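PDB 3MXQ: sensor protein from Vibrio cholerae O1 biovar El Tor, which probably senses a signal through its PAS domain, the part crystallised here, and as a histidine kinase probably transfers phosphate from ATP to a histidine. Local coordinates for residues A[32-37]-A[49-54]; A[121-126]-A[140-145]. All coordinates share one frame; numbering follows the deposited sequence.

Contact 1 (A[32-37]-A[49-54])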
ATOM      1  N   SER A  32       1.381  -8.791   0.778  1.00 31.86           N
ATOM      2  CA  SER A  32       1.934  -8.938   2.113  1.00 31.55           C
ATOM      3  C   SER A  32       3.154  -9.850   2.093  1.00 30.78           C
ATOM      4  O   SER A  32       3.249 -10.750   1.273  1.00 31.05           O
ATOM      5  CB  SER A  32       0.874  -9.409   3.112  1.00 31.67           C
ATOM      6  OG  SER A  32       0.447 -10.723   2.828  1.00 32.43           O
ATOM      7  N   PHE A  33       4.103  -9.578   2.976  1.00 29.90           N
ATOM      8  CA  PHE A  33       5.349 -10.320   3.021  1.00 28.99           C
ATOM      9  C   PHE A  33       5.878 -10.304   4.427  1.00 28.74           C
ATOM     10  O   PHE A  33       5.489  -9.465   5.214  1.00 29.22           O
ATOM     11  CB  PHE A  33       6.387  -9.705   2.082  1.00 29.17           C
ATOM     12  CG  PHE A  33       6.762  -8.279   2.413  1.00 27.82           C
ATOM     13  CD1 PHE A  33       5.886  -7.229   2.153  1.00 27.05           C
ATOM     14  CD2 PHE A  33       8.010  -7.986   2.945  1.00 27.38           C
ATOM     15  CE1 PHE A  33       6.238  -5.902   2.443  1.00 26.18           C
ATOM     16  CE2 PHE A  33       8.373  -6.667   3.234  1.00 27.12           C
ATOM     17  CZ  PHE A  33       7.480  -5.620   2.984  1.00 26.07           C
ATOM     18  N   ALA A  34       6.769 -11.226   4.742  1.00 28.14           N
ATOM     19  CA  ALA A  34       7.394 -11.264   6.046  1.00 27.87           C
ATOM     20  C   ALA A  34       8.603 -10.350   6.024  1.00 27.96           C
ATOM     21  O   ALA A  34       9.302 -10.254   5.015  1.00 27.97           O
ATOM     22  CB  ALA A  34       7.799 -12.663   6.378  1.00 27.50           C
ATOM     23  N   LEU A  35       8.836  -9.669   7.139  1.00 28.75           N
ATOM     24  CA  LEU A  35       9.923  -8.706   7.239  1.00 29.33           C
ATOM     25  C   LEU A  35      10.586  -8.790   8.589  1.00 29.94           C
ATOM     26  O   LEU A  35       9.913  -8.814   9.619  1.00 30.16           O
ATOM     27  CB  LEU A  35       9.429  -7.280   7.006  1.00 29.42           C
ATOM     28  CG  LEU A  35      10.548  -6.247   7.188  1.00 30.76           C
ATOM     29  CD1 LEU A  35      10.635  -5.260   6.013  1.00 32.45           C
ATOM     30  CD2 LEU A  35      10.437  -5.527   8.533  1.00 31.71           C
ATOM     31  N   CYS A  36      11.914  -8.793   8.572  1.00 30.87           N
ATOM     32  CA  CYS A  36      12.706  -8.966   9.773  1.00 32.20           C
ATOM     33  C   CYS A  36      13.993  -8.155   9.689  1.00 32.36           C
ATOM     34  O   CYS A  36      14.694  -8.232   8.690  1.00 32.63           O
ATOM     35  CB  CYS A  36      13.046 -10.438   9.893  1.00 32.43           C
ATOM     36  SG  CYS A  36      14.007 -10.790  11.326  1.00 36.75           S
ATOM     37  N   ILE A  37      14.313  -7.373  10.711  1.00 33.37           N
ATOM     38  CA  ILE A  37      15.610  -6.694  10.717  1.00 34.51           C
ATOM     39  C   ILE A  37      16.515  -7.398  11.713  1.00 35.57           C
ATOM     40  O   ILE A  37      16.112  -7.668  12.852  1.00 35.75           O
ATOM     41  CB  ILE A  37      15.551  -5.178  11.134  1.00 34.50           C
ATOM     42  CG1 ILE A  37      14.358  -4.430  10.533  1.00 34.97           C
ATOM     43  CG2 ILE A  37      16.873  -4.462  10.798  1.00 33.79           C
ATOM     44  CD1 ILE A  37      14.409  -4.236   9.038  1.00 36.94           C
ATOM     45  N   GLU A  49       4.283  -7.971  11.857  1.00 45.85           N
ATOM     46  CA  GLU A  49       3.122  -8.710  12.351  1.00 47.06           C
ATOM     47  C   GLU A  49       2.933  -9.933  11.455  1.00 46.83           C
ATOM     48  O   GLU A  49       2.678 -11.020  11.937  1.00 46.86           O
ATOM     49  CB  GLU A  49       1.864  -7.813  12.324  1.00 47.42           C
ATOM     50  CG  GLU A  49       0.658  -8.337  13.130  1.00 50.86           C
ATOM     51  CD  GLU A  49      -0.495  -7.308  13.271  1.00 54.76           C
ATOM     52  OE1 GLU A  49      -0.290  -6.091  12.984  1.00 56.24           O
ATOM     53  OE2 GLU A  49      -1.616  -7.728  13.678  1.00 56.63           O
ATOM     54  N   TYR A  50       3.086  -9.742  10.149  1.00 47.19           N
ATOM     55  CA  TYR A  50       2.924 -10.815   9.185  1.00 47.73           C
ATOM     56  C   TYR A  50       3.931 -11.951   9.396  1.00 48.38           C
ATOM     57  O   TYR A  50       3.597 -13.117   9.182  1.00 48.56           O
ATOM     58  CB  TYR A  50       3.018 -10.268   7.766  1.00 47.49           C
ATOM     59  CG  TYR A  50       2.645 -11.275   6.713  1.00 48.75           C
ATOM     60  CD1 TYR A  50       1.313 -11.580   6.453  1.00 50.17           C
ATOM     61  CD2 TYR A  50       3.627 -11.930   5.975  1.00 49.91           C
ATOM     62  CE1 TYR A  50       0.963 -12.517   5.483  1.00 52.40           C
ATOM     63  CE2 TYR A  50       3.298 -12.865   4.993  1.00 51.82           C
ATOM     64  CZ  TYR A  50       1.966 -13.154   4.753  1.00 52.80           C
ATOM     65  OH  TYR A  50       1.632 -14.088   3.796  1.00 55.01           O
ATOM     66  N   PHE A  51       5.150 -11.603   9.810  1.00 49.17           N
ATOM     67  CA  PHE A  51       6.193 -12.576  10.149  1.00 49.94           C
ATOM     68  C   PHE A  51       5.770 -13.391  11.362  1.00 51.30           C
ATOM     69  O   PHE A  51       5.807 -14.620  11.307  1.00 51.28           O
ATOM     70  CB  PHE A  51       7.520 -11.855  10.427  1.00 49.80           C
ATOM     71  CG  PHE A  51       8.735 -12.760  10.502  1.00 48.59           C
ATOM     72  CD1 PHE A  51       9.663 -12.781   9.475  1.00 48.44           C
ATOM     73  CD2 PHE A  51       8.983 -13.541  11.619  1.00 48.52           C
ATOM     74  CE1 PHE A  51      10.800 -13.602   9.545  1.00 47.91           C
ATOM     75  CE2 PHE A  51      10.117 -14.367  11.689  1.00 47.96           C
ATOM     76  CZ  PHE A  51      11.016 -14.391  10.658  1.00 46.99           C
ATOM     77  N   GLU A  52       5.356 -12.710  12.436  1.00 52.88           N
ATOM     78  CA  GLU A  52       4.899 -13.366  13.672  1.00 54.92           C
ATOM     79  C   GLU A  52       3.835 -14.400  13.391  1.00 55.69           C
ATOM     80  O   GLU A  52       3.928 -15.530  13.858  1.00 56.15           O
ATOM     81  CB  GLU A  52       4.300 -12.375  14.664  1.00 55.33           C
ATOM     82  CG  GLU A  52       5.235 -11.301  15.164  1.00 58.42           C
ATOM     83  CD  GLU A  52       4.547 -10.325  16.120  1.00 62.41           C
ATOM     84  OE1 GLU A  52       3.895 -10.802  17.088  1.00 64.35           O
ATOM     85  OE2 GLU A  52       4.674  -9.089  15.909  1.00 63.73           O
ATOM     86  N   SER A  53       2.823 -13.997  12.635  1.00 56.69           N
ATOM     87  CA  SER A  53       1.659 -14.820  12.397  1.00 57.95           C
ATOM     88  C   SER A  53       2.018 -16.136  11.713  1.00 58.90           C
ATOM     89  O   SER A  53       1.272 -17.117  11.815  1.00 59.30           O
ATOM     90  CB  SER A  53       0.614 -14.049  11.584  1.00 57.96           C
ATOM     91  OG  SER A  53       1.094 -13.741  10.287  1.00 58.13           O
ATOM     92  N   ARG A  54       3.171 -16.179  11.055  1.00 59.61           N
ATOM     93  CA  ARG A  54       3.543 -17.364  10.286  1.00 60.66           C
ATOM     94  C   ARG A  54       4.640 -18.229  10.909  1.00 60.86           C
ATOM     95  O   ARG A  54       5.042 -19.238  10.344  1.00 61.14           O
ATOM     96  CB  ARG A  54       3.855 -16.970   8.848  1.00 60.84           C
ATOM     97  CG  ARG A  54       2.630 -16.345   8.170  1.00 63.18           C
ATOM     98  CD  ARG A  54       2.812 -16.135   6.686  1.00 65.54           C
ATOM     99  NE  ARG A  54       3.568 -17.233   6.106  1.00 68.09           N
ATOM    100  CZ  ARG A  54       4.071 -17.228   4.879  1.00 69.23           C
ATOM    101  NH1 ARG A  54       3.882 -16.185   4.077  1.00 69.58           N
ATOM    102  NH2 ARG A  54       4.766 -18.277   4.457  1.00 70.29           N
TER
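The first strand of a PAS domain meets the short helix that follows the opening strand hairpin: Tyr50 and Phe51 of helix 49-53 lie against Ser32, Ala34 and Cys36, with the strand and helix axes at 106° and 6.4 Å apart. Tyr50 has CG anti to its backbone N (chi1 -171°), and its ring lies against the chain entering the strand. Ser32 CB sits over one face of the Tyr50 ring, displaced toward the rim and 4.1 Å from its centroid, a CH-pi contact; a small side chain suits this place, and Ser32 OG bonds weakly to Asp29 O. At the ring's far end, Arg54 NH1 donates to Tyr50 OH across 3.1 Å, and the same hydroxyl bonds to Glu49 of the second subunit, an amphipathic role that suits tyrosine at a partly exposed position. The Phe51 side chain is apolar and buried. Ala34 CB approaches Phe51 CD1 to 3.6 Å, the methyl being short enough to let the helix come near the strand, while Cys36 CB lies 3.9 Å from Phe51 CE1. Cys36 SG stands obliquely to the Phe51 ring, 5.0 Å from its centroid, in a sulfur-aromatic contact. Such packing of a short helix against the first sheet strand is characteristic of the PAS fold.

Contact 2 (A[121-126]-A[140-145])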
ATOM      1  N   ASN A 121      10.407 -16.401  -2.276  1.00 45.19           N
ATOM      2  CA  ASN A 121      11.563 -15.586  -2.608  1.00 41.70           C
ATOM      3  C   ASN A 121      12.108 -14.907  -1.356  1.00 39.44           C
ATOM      4  O   ASN A 121      11.359 -14.618  -0.410  1.00 38.94           O
ATOM      5  CB  ASN A 121      11.209 -14.540  -3.664  1.00 41.71           C
ATOM      6  CG  ASN A 121      11.128 -15.115  -5.064  1.00 41.64           C
ATOM      7  OD1 ASN A 121      11.922 -15.966  -5.447  1.00 42.23           O
ATOM      8  ND2 ASN A 121      10.180 -14.622  -5.851  1.00 42.45           N
ATOM      9  N   LEU A 122      13.419 -14.668  -1.364  1.00 37.09           N
ATOM     10  CA  LEU A 122      14.127 -14.054  -0.243  1.00 34.67           C
ATOM     11  C   LEU A 122      14.943 -12.870  -0.710  1.00 33.89           C
ATOM     12  O   LEU A 122      15.680 -12.952  -1.703  1.00 34.03           O
ATOM     13  CB  LEU A 122      15.044 -15.074   0.434  1.00 33.95           C
ATOM     14  CG  LEU A 122      16.057 -14.539   1.439  1.00 32.64           C
ATOM     15  CD1 LEU A 122      15.391 -14.002   2.667  1.00 31.57           C
ATOM     16  CD2 LEU A 122      17.003 -15.648   1.828  1.00 32.81           C
ATOM     17  N   GLU A 123      14.816 -11.772   0.024  1.00 33.04           N
ATOM     18  CA  GLU A 123      15.546 -10.541  -0.267  1.00 32.22           C
ATOM     19  C   GLU A 123      16.322 -10.153   0.972  1.00 31.17           C
ATOM     20  O   GLU A 123      15.761 -10.048   2.052  1.00 31.12           O
ATOM     21  CB  GLU A 123      14.578  -9.429  -0.675  1.00 32.46           C
ATOM     22  CG  GLU A 123      15.252  -8.179  -1.200  1.00 35.66           C
ATOM     23  CD  GLU A 123      14.335  -7.291  -2.084  1.00 39.94           C
ATOM     24  OE1 GLU A 123      14.798  -6.927  -3.214  1.00 42.43           O
ATOM     25  OE2 GLU A 123      13.183  -6.953  -1.660  1.00 40.15           O
ATOM     26  N   VAL A 124      17.626  -9.988   0.812  1.00 30.93           N
ATOM     27  CA  VAL A 124      18.500  -9.519   1.887  1.00 30.48           C
ATOM     28  C   VAL A 124      19.046  -8.132   1.537  1.00 30.52           C
ATOM     29  O   VAL A 124      19.680  -7.952   0.493  1.00 30.79           O
ATOM     30  CB  VAL A 124      19.657 -10.504   2.121  1.00 30.10           C
ATOM     31  CG1 VAL A 124      20.468 -10.075   3.323  1.00 30.26           C
ATOM     32  CG2 VAL A 124      19.112 -11.911   2.350  1.00 29.48           C
ATOM     33  N   ILE A 125      18.789  -7.159   2.397  1.00 30.61           N
ATOM     34  CA  ILE A 125      19.235  -5.790   2.153  1.00 31.36           C
ATOM     35  C   ILE A 125      20.066  -5.278   3.327  1.00 33.05           C
ATOM     36  O   ILE A 125      19.560  -5.190   4.459  1.00 33.16           O
ATOM     37  CB  ILE A 125      18.055  -4.819   1.996  1.00 30.97           C
ATOM     38  CG1 ILE A 125      17.136  -5.228   0.834  1.00 30.38           C
ATOM     39  CG2 ILE A 125      18.569  -3.406   1.828  1.00 30.48           C
ATOM     40  CD1 ILE A 125      15.675  -4.789   1.006  1.00 28.40           C
ATOM     41  N   PRO A 126      21.335  -4.909   3.061  1.00 34.54           N
ATOM     42  CA  PRO A 126      22.206  -4.356   4.092  1.00 36.08           C
ATOM     43  C   PRO A 126      21.748  -2.965   4.491  1.00 37.87           C
ATOM     44  O   PRO A 126      21.119  -2.297   3.685  1.00 38.32           O
ATOM     45  CB  PRO A 126      23.566  -4.288   3.403  1.00 35.86           C
ATOM     46  CG  PRO A 126      23.281  -4.282   1.954  1.00 35.20           C
ATOM     47  CD  PRO A 126      21.983  -4.951   1.737  1.00 34.55           C
ATOM     48  N   CYS A 140      13.283  -9.999   3.895  1.00 33.47           N
ATOM     49  CA  CYS A 140      11.915  -9.995   3.464  1.00 33.88           C
ATOM     50  C   CYS A 140      11.683 -11.305   2.770  1.00 33.92           C
ATOM     51  O   CYS A 140      12.465 -11.698   1.899  1.00 34.26           O
ATOM     52  CB  CYS A 140      11.684  -8.843   2.495  1.00 34.16           C
ATOM     53  SG  CYS A 140      12.171  -7.206   3.149  1.00 37.83           S
ATOM     54  N   VAL A 141      10.626 -12.005   3.158  1.00 34.18           N
ATOM     55  CA  VAL A 141      10.312 -13.278   2.513  1.00 34.44           C
ATOM     56  C   VAL A 141       8.993 -13.154   1.777  1.00 35.54           C
ATOM     57  O   VAL A 141       7.977 -12.824   2.377  1.00 35.41           O
ATOM     58  CB  VAL A 141      10.325 -14.462   3.515  1.00 34.10           C
ATOM     59  CG1 VAL A 141       9.907 -15.760   2.825  1.00 33.24           C
ATOM     60  CG2 VAL A 141      11.710 -14.606   4.137  1.00 32.72           C
ATOM     61  N   TYR A 142       9.038 -13.401   0.469  1.00 37.11           N
ATOM     62  CA  TYR A 142       7.889 -13.246  -0.414  1.00 39.16           C
ATOM     63  C   TYR A 142       7.375 -14.582  -0.855  1.00 41.66           C
ATOM     64  O   TYR A 142       8.150 -15.477  -1.115  1.00 41.31           O
ATOM     65  CB  TYR A 142       8.266 -12.471  -1.668  1.00 38.39           C
ATOM     66  CG  TYR A 142       8.821 -11.103  -1.404  1.00 36.80           C
ATOM     67  CD1 TYR A 142       7.980  -9.998  -1.286  1.00 33.74           C
ATOM     68  CD2 TYR A 142      10.200 -10.907  -1.305  1.00 36.48           C
ATOM     69  CE1 TYR A 142       8.485  -8.753  -1.054  1.00 33.35           C
ATOM     70  CE2 TYR A 142      10.722  -9.649  -1.067  1.00 35.91           C
ATOM     71  CZ  TYR A 142       9.853  -8.576  -0.945  1.00 35.05           C
ATOM     72  OH  TYR A 142      10.382  -7.329  -0.713  1.00 36.80           O
ATOM     73  N   ASP A 143       6.058 -14.682  -0.991  1.00 45.57           N
ATOM     74  CA  ASP A 143       5.400 -15.901  -1.436  1.00 49.59           C
ATOM     75  C   ASP A 143       4.884 -15.775  -2.855  1.00 52.76           C
ATOM     76  O   ASP A 143       4.146 -14.847  -3.162  1.00 53.26           O
ATOM     77  CB  ASP A 143       4.253 -16.233  -0.496  1.00 49.23           C
ATOM     78  CG  ASP A 143       4.712 -17.029   0.698  1.00 50.87           C
ATOM     79  OD1 ASP A 143       4.648 -18.278   0.637  1.00 53.69           O
ATOM     80  OD2 ASP A 143       5.181 -16.433   1.684  1.00 51.10           O
ATOM     81  N   VAL A 144       5.287 -16.699  -3.719  1.00 57.07           N
ATOM     82  CA  VAL A 144       4.769 -16.763  -5.093  1.00 61.93           C
ATOM     83  C   VAL A 144       3.965 -18.058  -5.326  1.00 66.03           C
ATOM     84  O   VAL A 144       4.153 -19.048  -4.627  1.00 66.02           O
ATOM     85  CB  VAL A 144       5.899 -16.627  -6.156  1.00 61.44           C
ATOM     86  CG1 VAL A 144       5.331 -16.247  -7.508  1.00 61.40           C
ATOM     87  CG2 VAL A 144       6.909 -15.594  -5.743  1.00 61.06           C
ATOM     88  N   THR A 145       3.069 -18.024  -6.310  1.00 71.73           N
ATOM     89  CA  THR A 145       2.188 -19.143  -6.638  1.00 77.49           C
ATOM     90  C   THR A 145       2.098 -19.296  -8.159  1.00 81.42           C
ATOM     91  O   THR A 145       1.655 -18.378  -8.852  1.00 81.67           O
ATOM     92  CB  THR A 145       0.780 -18.907  -6.041  1.00 77.43           C
ATOM     93  OG1 THR A 145       0.908 -18.581  -4.649  1.00 78.17           O
ATOM     94  CG2 THR A 145      -0.112 -20.138  -6.204  1.00 77.49           C
TER
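Asn121 and Tyr142 pair through their backbones in both directions: Asn121 N donates to Tyr142 O at 2.7 Å, and Tyr142 N returns a bond of 2.8 Å to Asn121 O. Two residues along, Glu123 N reaches Cys140 O at 3.0 Å and Cys140 N reaches Glu123 O at 3.1 Å. These two antiparallel hydrogen-bonded pairs flank the non-hydrogen-bonded pair Leu122-Val141, where Val141 CA and Leu122 CA add CH···O contacts to Asn121 O and Cys140 O respectively. Leu122 CD1 meets Val141 CG2 at 4.0 Å, branched apolar chains suited to this buried face. On the face with Asn121 and Cys140, Glu123 CB lies at the edge of the Tyr142 ring; CG is anti to the backbone N (chi1 -171°), and the chain runs on extended. The carboxylate plane is turned 75° from that ring, with Glu123 OE2 3.0 Å from Tyr142 OH. Both polar ends are satisfied by Arg21 of the second subunit, whose NH2 forms a salt bridge with Glu123 OE2 and whose NE bonds to Tyr142 OH. The chemistry thus implies two tasks for the hairpin: main-chain bonds join its strands, while an acid and a phenol, side by side, offer a neighbouring subunit's arginine a charged and a polar partner.

How the contacts relate
Contact 1 closes before contact 2 opens along the chain, yet their centres are only 11 Å apart, because strands 34-39 and 134-145 are neighbours in the one antiparallel sheet. Ala34 O and Val141 N, 2.9 Å apart, probably share a hydrogen bond across that junction, and the Phe33 and Tyr142 rings meet beside it. A salt bridge of 2.7 Å between Arg54 NH1 and Asp143 OD2 ties the end of the 49-54 segment to the last strand. Contact 1 thus adds a helix to the sheet, whereas contact 2 joins strands within it. Both touch the second subunit, so the PAS core and the assembly interface are built partly from the same residues.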